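PDB 2IG8: hypothetical protein PA3499 from Pseudomonas aeruginosa, which is of unknown function but belongs to the YjgF-like superfamily of small alpha/beta proteins, which assemble here as a trimer of identical chains. Local coordinates for residues B[30-35]-B[66-71]; B[40-45]-B[119-124]; B[80-85]-B[129-134]. All coordinates share one frame; numbering follows the deposited sequence.

Contact 1: B[30-35]-B[66-71]; sequences LVMSGM and ALLEAA
Leu-30 holds CG anti to its backbone N (chi1 -168°), whereas Leu-67 and Leu-68 turn CG anti to the carbonyl carbon; these torsions send the branches of the strand and helix into one another. Leu-30 and Leu-68 meet at a slant: CD2 of Leu-30 lies 3.7 Å from CD2 of Leu-68 and just as close to its CA, so one methyl presses on both side chain and helix backbone. The other branch of Leu-30, CD1, meets CB of Ala-71 at 3.9 Å, where the helix has ended. Leu-67 runs antiparallel alongside Met-32 and meets Met-35 end to end. Its CD1 methyl is thus held between the two methionines, 4.0 Å from CG of Met-32 and 4.0 Å from SD of Met-35, whose chain is bent at chi2 (-69°) and again at chi3. The side chains that meet are all apolar and buried. Helix 66-70 runs at 145° to strand 30-32, its axis 9.9 Å away, a helix laid over one face of a sheet. Met-32 also touches Ala-130 and Ala-132 on the adjacent strand 126-133 and Val-64 one turn back on helix 53-70, while Leu-67 reaches Ala-23 of strand 23-26.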
loop_
_atom_site.group_PDB
_atom_site.type_symbol
_atom_site.label_atom_id
_atom_site.label_comp_id
_atom_site.label_asym_id
_atom_site.label_seq_id
_atom_site.Cartn_x
_atom_site.Cartn_y
_atom_site.Cartn_z
ATOM N N LEU B 30 -11.984 -8.759 1.965
ATOM C CA LEU B 30 -11.427 -8.949 3.322
ATOM C C LEU B 30 -10.252 -8.013 3.529
ATOM O O LEU B 30 -9.162 -8.232 3.012
ATOM C CB LEU B 30 -10.998 -10.380 3.581
ATOM C CG LEU B 30 -10.696 -10.681 5.061
ATOM C CD1 LEU B 30 -11.921 -10.436 5.932
ATOM C CD2 LEU B 30 -10.182 -12.126 5.200
ATOM N N VAL B 31 -10.508 -6.942 4.248
ATOM C CA VAL B 31 -9.510 -5.937 4.544
ATOM C C VAL B 31 -8.792 -6.392 5.798
ATOM O O VAL B 31 -9.432 -6.680 6.810
ATOM C CB VAL B 31 -10.156 -4.562 4.776
ATOM C CG1 VAL B 31 -9.090 -3.510 5.106
ATOM C CG2 VAL B 31 -11.033 -4.139 3.561
ATOM N N MET B 32 -7.471 -6.448 5.732
ATOM C CA MET B 32 -6.675 -6.988 6.805
ATOM C C MET B 32 -5.585 -6.026 7.204
ATOM O O MET B 32 -4.991 -5.359 6.353
ATOM C CB MET B 32 -6.014 -8.315 6.351
ATOM C CG MET B 32 -6.994 -9.476 6.127
ATOM S SD MET B 32 -6.251 -11.017 5.443
ATOM C CE MET B 32 -6.564 -10.698 3.695
ATOM N N SER B 33 -5.284 -6.000 8.494
ATOM C CA SER B 33 -4.108 -5.324 8.987
ATOM C C SER B 33 -2.857 -6.069 8.590
ATOM O O SER B 33 -2.886 -7.263 8.285
ATOM C CB SER B 33 -4.155 -5.202 10.528
ATOM O OG SER B 33 -5.104 -4.209 10.927
ATOM N N GLY B 34 -1.739 -5.363 8.640
ATOM C CA GLY B 34 -0.450 -5.972 8.409
ATOM C C GLY B 34 -0.200 -7.038 9.451
ATOM O O GLY B 34 -0.462 -6.833 10.648
ATOM N N MET B 35 0.271 -8.184 8.991
ATOM C CA MET B 35 0.528 -9.324 9.857
ATOM C C MET B 35 2.027 -9.588 10.031
ATOM O O MET B 35 2.823 -9.419 9.104
ATOM C CB MET B 35 -0.194 -10.564 9.317
ATOM C CG MET B 35 -1.741 -10.543 9.507
ATOM S SD MET B 35 -2.333 -10.692 11.214
ATOM C CE MET B 35 -3.097 -9.051 11.416
ATOM N N ALA B 66 -5.586 -17.779 8.580
ATOM C CA ALA B 66 -6.490 -17.817 9.716
ATOM C C ALA B 66 -7.570 -16.752 9.587
ATOM O O ALA B 66 -8.752 -17.039 9.804
ATOM C CB ALA B 66 -5.709 -17.669 11.063
ATOM N N LEU B 67 -7.185 -15.544 9.187
ATOM C CA LEU B 67 -8.159 -14.473 8.977
ATOM C C LEU B 67 -9.118 -14.825 7.835
ATOM O O LEU B 67 -10.341 -14.684 7.979
ATOM C CB LEU B 67 -7.475 -13.128 8.719
ATOM C CG LEU B 67 -6.644 -12.552 9.869
ATOM C CD1 LEU B 67 -5.785 -11.363 9.390
ATOM C CD2 LEU B 67 -7.508 -12.199 11.056
ATOM N N LEU B 68 -8.562 -15.301 6.719
ATOM C CA LEU B 68 -9.372 -15.717 5.566
ATOM C C LEU B 68 -10.398 -16.771 5.956
ATOM O O LEU B 68 -11.573 -16.667 5.597
ATOM C CB LEU B 68 -8.489 -16.262 4.448
ATOM C CG LEU B 68 -7.723 -15.231 3.620
ATOM C CD1 LEU B 68 -6.558 -15.876 2.848
ATOM C CD2 LEU B 68 -8.686 -14.455 2.682
ATOM N N GLU B 69 -9.937 -17.791 6.671
ATOM C CA GLU B 69 -10.811 -18.857 7.168
ATOM C C GLU B 69 -11.867 -18.369 8.147
ATOM O O GLU B 69 -13.009 -18.821 8.093
ATOM C CB GLU B 69 -9.986 -20.015 7.738
ATOM C CG GLU B 69 -9.274 -20.749 6.608
ATOM C CD GLU B 69 -8.435 -21.934 7.043
ATOM O OE1 GLU B 69 -8.222 -22.122 8.260
ATOM O OE2 GLU B 69 -7.971 -22.676 6.139
ATOM N N ALA B 70 -11.512 -17.418 9.002
ATOM C CA ALA B 70 -12.474 -16.846 9.922
ATOM C C ALA B 70 -13.618 -16.163 9.163
ATOM O O ALA B 70 -14.743 -16.113 9.652
ATOM C CB ALA B 70 -11.800 -15.876 10.896
ATOM N N ALA B 71 -13.329 -15.668 7.964
ATOM C CA ALA B 71 -14.333 -15.019 7.105
ATOM C C ALA B 71 -15.008 -15.994 6.123
ATOM O O ALA B 71 -15.828 -15.573 5.308
ATOM C CB ALA B 71 -13.680 -13.861 6.330
#

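Contact 2: B[40-45]-B[119-124]; sequences ATRQAA and LVFPEL
Thr-41 is the first residue of helix 40-45 to meet the loop, and its CA comes within 6.1 Å of the CA of Glu-123. Its CB lies against CB of Glu-123, the two side chains set at a slant. OG1 takes the crowded position between the backbone N and the carbonyl carbon (chi1 45°), and this puts it 3.6 Å from CD2 of Leu-124, a van der Waals touch; the hydroxyl makes a weak hydrogen bond to Ala-37 O, just before the helix. Arg-42, next along, carries the polar part. Its chain starts out anti to the backbone N, bends at chi3 (-61°) and comes side-on to the carboxylate of Glu-123, itself bent at chi2. Two nitrogens grip two oxygens: NE gives a fairly straight bond to OE2 of Glu-123 (2.9 Å), and NH2 bonds to the syn lone pair of OE1 of Glu-123 (3.1 Å). The planes are 44° apart, so the fork is twisted and NE meets OE2 from above the carboxylate plane. Beyond the salt bridge, NH2 of Arg-42 also reaches CD1 of Phe-121 (3.7 Å) and, at the guanidinium edge, CD of Pro-122. One turn after Thr-41, Ala-45 sets its CB 4.0 Å from CG of Glu-123, so the aliphatic stem of the glutamate lies along the helix surface. The loop presents this glutamate from a type I beta turn, Phe-121 to Leu-124, closed by Leu-124 N to Phe-121 O. The contact fastens short helix 40-46, which follows strand 29-36, to the connection between strands 110-115 and 126-133. Gln-56 of helix 53-70 bonds the carbonyl of Glu-123, and Lys-91 of the second subunit makes a cation-pi contact with Phe-121.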
loop_
_atom_site.group_PDB
_atom_site.type_symbol
_atom_site.label_atom_id
_atom_site.label_comp_id
_atom_site.label_asym_id
_atom_site.label_seq_id
_atom_site.Cartn_x
_atom_site.Cartn_y
_atom_site.Cartn_z
ATOM N N ALA B 40 5.223 -15.257 18.318
ATOM C CA ALA B 40 6.004 -16.470 18.099
ATOM C C ALA B 40 7.506 -16.145 18.009
ATOM O O ALA B 40 8.336 -16.897 18.533
ATOM C CB ALA B 40 5.522 -17.186 16.839
ATOM N N THR B 41 7.825 -15.022 17.354
ATOM C CA THR B 41 9.204 -14.545 17.189
ATOM C C THR B 41 9.855 -14.224 18.529
ATOM O O THR B 41 11.045 -14.461 18.701
ATOM C CB THR B 41 9.310 -13.307 16.296
ATOM O OG1 THR B 41 8.307 -12.324 16.637
ATOM C CG2 THR B 41 9.177 -13.687 14.811
ATOM N N ARG B 42 9.087 -13.667 19.467
ATOM C CA ARG B 42 9.646 -13.365 20.796
ATOM C C ARG B 42 9.946 -14.630 21.576
ATOM O O ARG B 42 11.032 -14.783 22.179
ATOM C CB ARG B 42 8.721 -12.426 21.593
ATOM C CG ARG B 42 9.270 -12.116 22.974
ATOM C CD ARG B 42 8.825 -10.764 23.494
ATOM N NE ARG B 42 9.304 -9.707 22.615
ATOM C CZ ARG B 42 8.843 -8.454 22.583
ATOM N NH1 ARG B 42 7.878 -8.056 23.419
ATOM N NH2 ARG B 42 9.360 -7.587 21.712
ATOM N N GLN B 43 8.995 -15.559 21.575
ATOM C CA GLN B 43 9.210 -16.875 22.189
ATOM C C GLN B 43 10.460 -17.584 21.590
ATOM O O GLN B 43 11.341 -18.070 22.330
ATOM C CB GLN B 43 7.935 -17.727 22.018
ATOM C CG GLN B 43 8.094 -19.259 22.268
ATOM C CD GLN B 43 6.863 -20.092 21.770
ATOM O OE1 GLN B 43 6.354 -19.922 20.634
ATOM N NE2 GLN B 43 6.435 -21.008 22.596
ATOM N N ALA B 44 10.555 -17.589 20.258
ATOM C CA ALA B 44 11.634 -18.249 19.542
ATOM C C ALA B 44 13.008 -17.632 19.893
ATOM O O ALA B 44 13.945 -18.342 20.227
ATOM C CB ALA B 44 11.387 -18.184 18.011
ATOM N N ALA B 45 13.091 -16.310 19.878
ATOM C CA ALA B 45 14.359 -15.618 20.161
ATOM C C ALA B 45 14.829 -15.842 21.602
ATOM O O ALA B 45 15.999 -16.146 21.850
ATOM C CB ALA B 45 14.216 -14.081 19.846
ATOM N N LEU B 119 10.372 -2.400 11.919
ATOM C CA LEU B 119 9.046 -2.948 12.188
ATOM C C LEU B 119 8.736 -2.828 13.664
ATOM O O LEU B 119 9.619 -2.525 14.470
ATOM C CB LEU B 119 8.974 -4.413 11.725
ATOM C CG LEU B 119 9.234 -4.632 10.229
ATOM C CD1 LEU B 119 9.278 -6.133 9.908
ATOM C CD2 LEU B 119 8.189 -3.919 9.343
ATOM N N VAL B 120 7.481 -3.069 14.032
ATOM C CA VAL B 120 7.011 -2.779 15.380
ATOM C C VAL B 120 7.624 -3.552 16.543
ATOM O O VAL B 120 7.521 -3.083 17.656
ATOM C CB VAL B 120 5.464 -2.809 15.502
ATOM C CG1 VAL B 120 4.832 -1.662 14.662
ATOM C CG2 VAL B 120 4.912 -4.158 15.137
ATOM N N PHE B 121 8.224 -4.716 16.308
ATOM C CA PHE B 121 9.000 -5.421 17.332
ATOM C C PHE B 121 10.378 -5.749 16.792
ATOM O O PHE B 121 10.546 -6.022 15.572
ATOM C CB PHE B 121 8.264 -6.671 17.820
ATOM C CG PHE B 121 6.932 -6.369 18.417
ATOM C CD1 PHE B 121 6.844 -5.815 19.668
ATOM C CD2 PHE B 121 5.769 -6.605 17.706
ATOM C CE1 PHE B 121 5.615 -5.526 20.228
ATOM C CE2 PHE B 121 4.537 -6.303 18.250
ATOM C CZ PHE B 121 4.462 -5.771 19.503
ATOM N N PRO B 122 11.386 -5.700 17.675
ATOM C CA PRO B 122 12.759 -5.820 17.228
ATOM C C PRO B 122 13.114 -7.196 16.662
ATOM O O PRO B 122 14.029 -7.289 15.854
ATOM C CB PRO B 122 13.570 -5.477 18.483
ATOM C CG PRO B 122 12.664 -5.775 19.609
ATOM C CD PRO B 122 11.298 -5.486 19.125
ATOM N N GLU B 123 12.360 -8.235 17.021
ATOM C CA GLU B 123 12.639 -9.594 16.516
ATOM C C GLU B 123 12.142 -9.816 15.082
ATOM O O GLU B 123 12.505 -10.822 14.442
ATOM C CB GLU B 123 12.008 -10.651 17.424
ATOM C CG GLU B 123 12.480 -10.599 18.866
ATOM C CD GLU B 123 11.642 -9.703 19.774
ATOM O OE1 GLU B 123 10.885 -8.828 19.298
ATOM O OE2 GLU B 123 11.752 -9.903 20.998
ATOM N N LEU B 124 11.305 -8.901 14.582
ATOM C CA LEU B 124 10.661 -9.055 13.278
ATOM C C LEU B 124 11.613 -8.812 12.098
ATOM O O LEU B 124 12.431 -7.869 12.104
ATOM C CB LEU B 124 9.455 -8.119 13.154
ATOM C CG LEU B 124 8.315 -8.297 14.171
ATOM C CD1 LEU B 124 7.160 -7.309 13.842
ATOM C CD2 LEU B 124 7.830 -9.750 14.234
#

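Contact 3: B[80-85]-B[129-134]; sequences KLNVYV and DAWARL
Tight backbone pairing marks the run from Lys-80 to Asn-82, where the strands are antiparallel at 176°. Asn-82 and Asp-129 form a hydrogen-bonded pair with both bonds short, Asp-129 N to Asn-82 O at 2.8 Å and Asn-82 N to Asp-129 O at 2.9 Å. Trp-131 N reaches Lys-80 O equally well (2.9 Å), but the return bond from Lys-80 N is weak. Between them, at the non-hydrogen-bonded pair, CD2 of Leu-81 packs on CB of Ala-130 (3.8 Å) on the helix-covered face. On the other face the Lys-80 chain lies alongside Trp-131, its CB 3.8 Å from CD1 of the indole, whose NE1 is buried without a hydrogen-bond partner. Toward Tyr-84 the contact is looser: its ring edge approaches CB of Asp-129, and a water links the two side chains, donating to OD2 of Asp-129 (2.7 Å) and hydrogen-bonded to Tyr-84 OH (2.6 Å). Lys-80 NZ forms a salt bridge with Asp-129 of the third subunit, and Asp-129 OD1 one with Lys-80 of the second. The face bearing Lys-80, Asn-82, Asp-129 and Trp-131 is turned to both other subunits, whose Trp-131 rings meet this one edge-to-face, consistent with the YjgF-like trimer, sheets inward and helices outside.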
loop_
_atom_site.group_PDB
_atom_site.type_symbol
_atom_site.label_atom_id
_atom_site.label_comp_id
_atom_site.label_asym_id
_atom_site.label_seq_id
_atom_site.Cartn_x
_atom_site.Cartn_y
_atom_site.Cartn_z
ATOM N N LYS B 80 -3.172 -9.757 -3.717
ATOM C CA LYS B 80 -1.977 -8.906 -3.600
ATOM C C LYS B 80 -1.347 -9.105 -2.227
ATOM O O LYS B 80 -2.061 -9.249 -1.228
ATOM C CB LYS B 80 -2.297 -7.424 -3.844
ATOM C CG LYS B 80 -1.067 -6.497 -3.720
ATOM C CD LYS B 80 -1.337 -5.004 -4.021
ATOM C CE LYS B 80 -1.032 -4.620 -5.446
ATOM N NZ LYS B 80 -1.193 -3.139 -5.735
ATOM N N LEU B 81 -0.019 -9.140 -2.199
ATOM C CA LEU B 81 0.749 -9.202 -0.957
ATOM C C LEU B 81 1.833 -8.134 -1.015
ATOM O O LEU B 81 2.748 -8.210 -1.855
ATOM C CB LEU B 81 1.404 -10.570 -0.804
ATOM C CG LEU B 81 0.508 -11.795 -0.771
ATOM C CD1 LEU B 81 1.333 -13.105 -0.847
ATOM C CD2 LEU B 81 -0.343 -11.790 0.448
ATOM N N ASN B 82 1.718 -7.116 -0.174
ATOM C CA ASN B 82 2.804 -6.163 -0.043
ATOM C C ASN B 82 3.671 -6.526 1.147
ATOM O O ASN B 82 3.178 -6.684 2.268
ATOM C CB ASN B 82 2.280 -4.760 0.030
ATOM C CG ASN B 82 1.690 -4.308 -1.303
ATOM O OD1 ASN B 82 1.957 -4.908 -2.360
ATOM N ND2 ASN B 82 0.873 -3.322 -1.259
ATOM N N VAL B 83 4.961 -6.660 0.884
ATOM C CA VAL B 83 5.871 -7.296 1.825
ATOM C C VAL B 83 6.916 -6.275 2.230
ATOM O O VAL B 83 7.541 -5.623 1.368
ATOM C CB VAL B 83 6.551 -8.515 1.196
ATOM C CG1 VAL B 83 7.495 -9.188 2.234
ATOM C CG2 VAL B 83 5.477 -9.475 0.642
ATOM N N TYR B 84 7.061 -6.101 3.534
ATOM C CA TYR B 84 8.037 -5.181 4.089
ATOM C C TYR B 84 9.030 -6.013 4.865
ATOM O O TYR B 84 8.650 -6.676 5.833
ATOM C CB TYR B 84 7.358 -4.196 5.044
ATOM C CG TYR B 84 6.207 -3.502 4.420
ATOM C CD1 TYR B 84 6.428 -2.458 3.542
ATOM C CD2 TYR B 84 4.886 -3.904 4.665
ATOM C CE1 TYR B 84 5.369 -1.822 2.910
ATOM C CE2 TYR B 84 3.814 -3.258 4.030
ATOM C CZ TYR B 84 4.066 -2.222 3.168
ATOM O OH TYR B 84 3.034 -1.530 2.536
ATOM N N VAL B 85 10.295 -5.956 4.450
ATOM C CA VAL B 85 11.376 -6.699 5.079
ATOM C C VAL B 85 12.372 -5.741 5.707
ATOM O O VAL B 85 12.549 -4.604 5.259
ATOM C CB VAL B 85 12.109 -7.650 4.061
ATOM C CG1 VAL B 85 11.149 -8.677 3.490
ATOM C CG2 VAL B 85 12.853 -6.837 2.933
ATOM N N ASP B 129 1.161 -7.077 4.238
ATOM C CA ASP B 129 -0.150 -6.493 4.071
ATOM C C ASP B 129 -0.843 -7.233 2.935
ATOM O O ASP B 129 -0.402 -7.139 1.772
ATOM C CB ASP B 129 0.008 -4.995 3.746
ATOM C CG ASP B 129 -1.287 -4.195 3.897
ATOM O OD1 ASP B 129 -2.347 -4.757 4.287
ATOM O OD2 ASP B 129 -1.257 -2.981 3.585
ATOM N N ALA B 130 -1.875 -8.007 3.269
ATOM C CA ALA B 130 -2.527 -8.941 2.329
ATOM C C ALA B 130 -3.886 -8.377 1.892
ATOM O O ALA B 130 -4.647 -7.837 2.707
ATOM C CB ALA B 130 -2.723 -10.341 2.961
ATOM N N TRP B 131 -4.168 -8.503 0.601
ATOM C CA TRP B 131 -5.451 -8.101 0.031
ATOM C C TRP B 131 -6.129 -9.342 -0.528
ATOM O O TRP B 131 -5.485 -10.146 -1.241
ATOM C CB TRP B 131 -5.258 -7.066 -1.084
ATOM C CG TRP B 131 -4.426 -5.876 -0.673
ATOM C CD1 TRP B 131 -3.070 -5.846 -0.514
ATOM C CD2 TRP B 131 -4.889 -4.555 -0.368
ATOM N NE1 TRP B 131 -2.665 -4.607 -0.117
ATOM C CE2 TRP B 131 -3.754 -3.786 -0.033
ATOM C CE3 TRP B 131 -6.145 -3.952 -0.339
ATOM C CZ2 TRP B 131 -3.837 -2.443 0.327
ATOM C CZ3 TRP B 131 -6.241 -2.586 0.023
ATOM C CH2 TRP B 131 -5.087 -1.851 0.353
ATOM N N ALA B 132 -7.410 -9.503 -0.190
ATOM C CA ALA B 132 -8.213 -10.639 -0.636
ATOM C C ALA B 132 -9.681 -10.265 -0.861
ATOM O O ALA B 132 -10.186 -9.282 -0.298
ATOM C CB ALA B 132 -8.118 -11.792 0.380
ATOM N N ARG B 133 -10.329 -11.053 -1.723
ATOM C CA ARG B 133 -11.763 -11.017 -1.999
ATOM C C ARG B 133 -12.319 -12.431 -1.901
ATOM O O ARG B 133 -11.750 -13.348 -2.491
ATOM C CB ARG B 133 -11.992 -10.602 -3.443
ATOM C CG ARG B 133 -11.845 -9.175 -3.712
ATOM C CD ARG B 133 -12.206 -8.926 -5.134
ATOM N NE ARG B 133 -13.644 -8.985 -5.324
ATOM C CZ ARG B 133 -14.455 -7.956 -5.108
ATOM N NH1 ARG B 133 -13.974 -6.791 -4.666
ATOM N NH2 ARG B 133 -15.760 -8.087 -5.317
ATOM N N LEU B 134 -13.456 -12.598 -1.233
ATOM C CA LEU B 134 -14.047 -13.922 -1.036
ATOM C C LEU B 134 -14.689 -14.529 -2.299
ATOM O O LEU B 134 -15.020 -15.719 -2.314
ATOM C CB LEU B 134 -15.088 -13.857 0.082
ATOM C CG LEU B 134 -14.555 -13.418 1.452
ATOM C CD1 LEU B 134 -15.677 -13.396 2.478
ATOM C CD2 LEU B 134 -13.442 -14.309 1.903
HETATM O O HOH W 1 0.649 -2.225 1.858
#

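How the contacts relate
Contacts 1 and 3, their centres about 10 Å apart, share the mixed sheet, contact 1 through strand 29-36 with helix 53-70 over it, contact 3 as a strand pair within it; strand 29-36 neighbours strand 126-133, which in turn pairs with strand 78-85. Leu-30 N and Ala-132 O probably form a hydrogen bond between them, and CD2 of Leu-68 packs on Ala-132. Contact 1 closes along the chain before contact 3 opens. Contact 2 stands about 20 Å from each, centre to centre, toward the periphery; its segments alternate with those of both others. Together they join helix to sheet, pair two inner strands, and hold a short helix to a loop, and all three touch the second subunit.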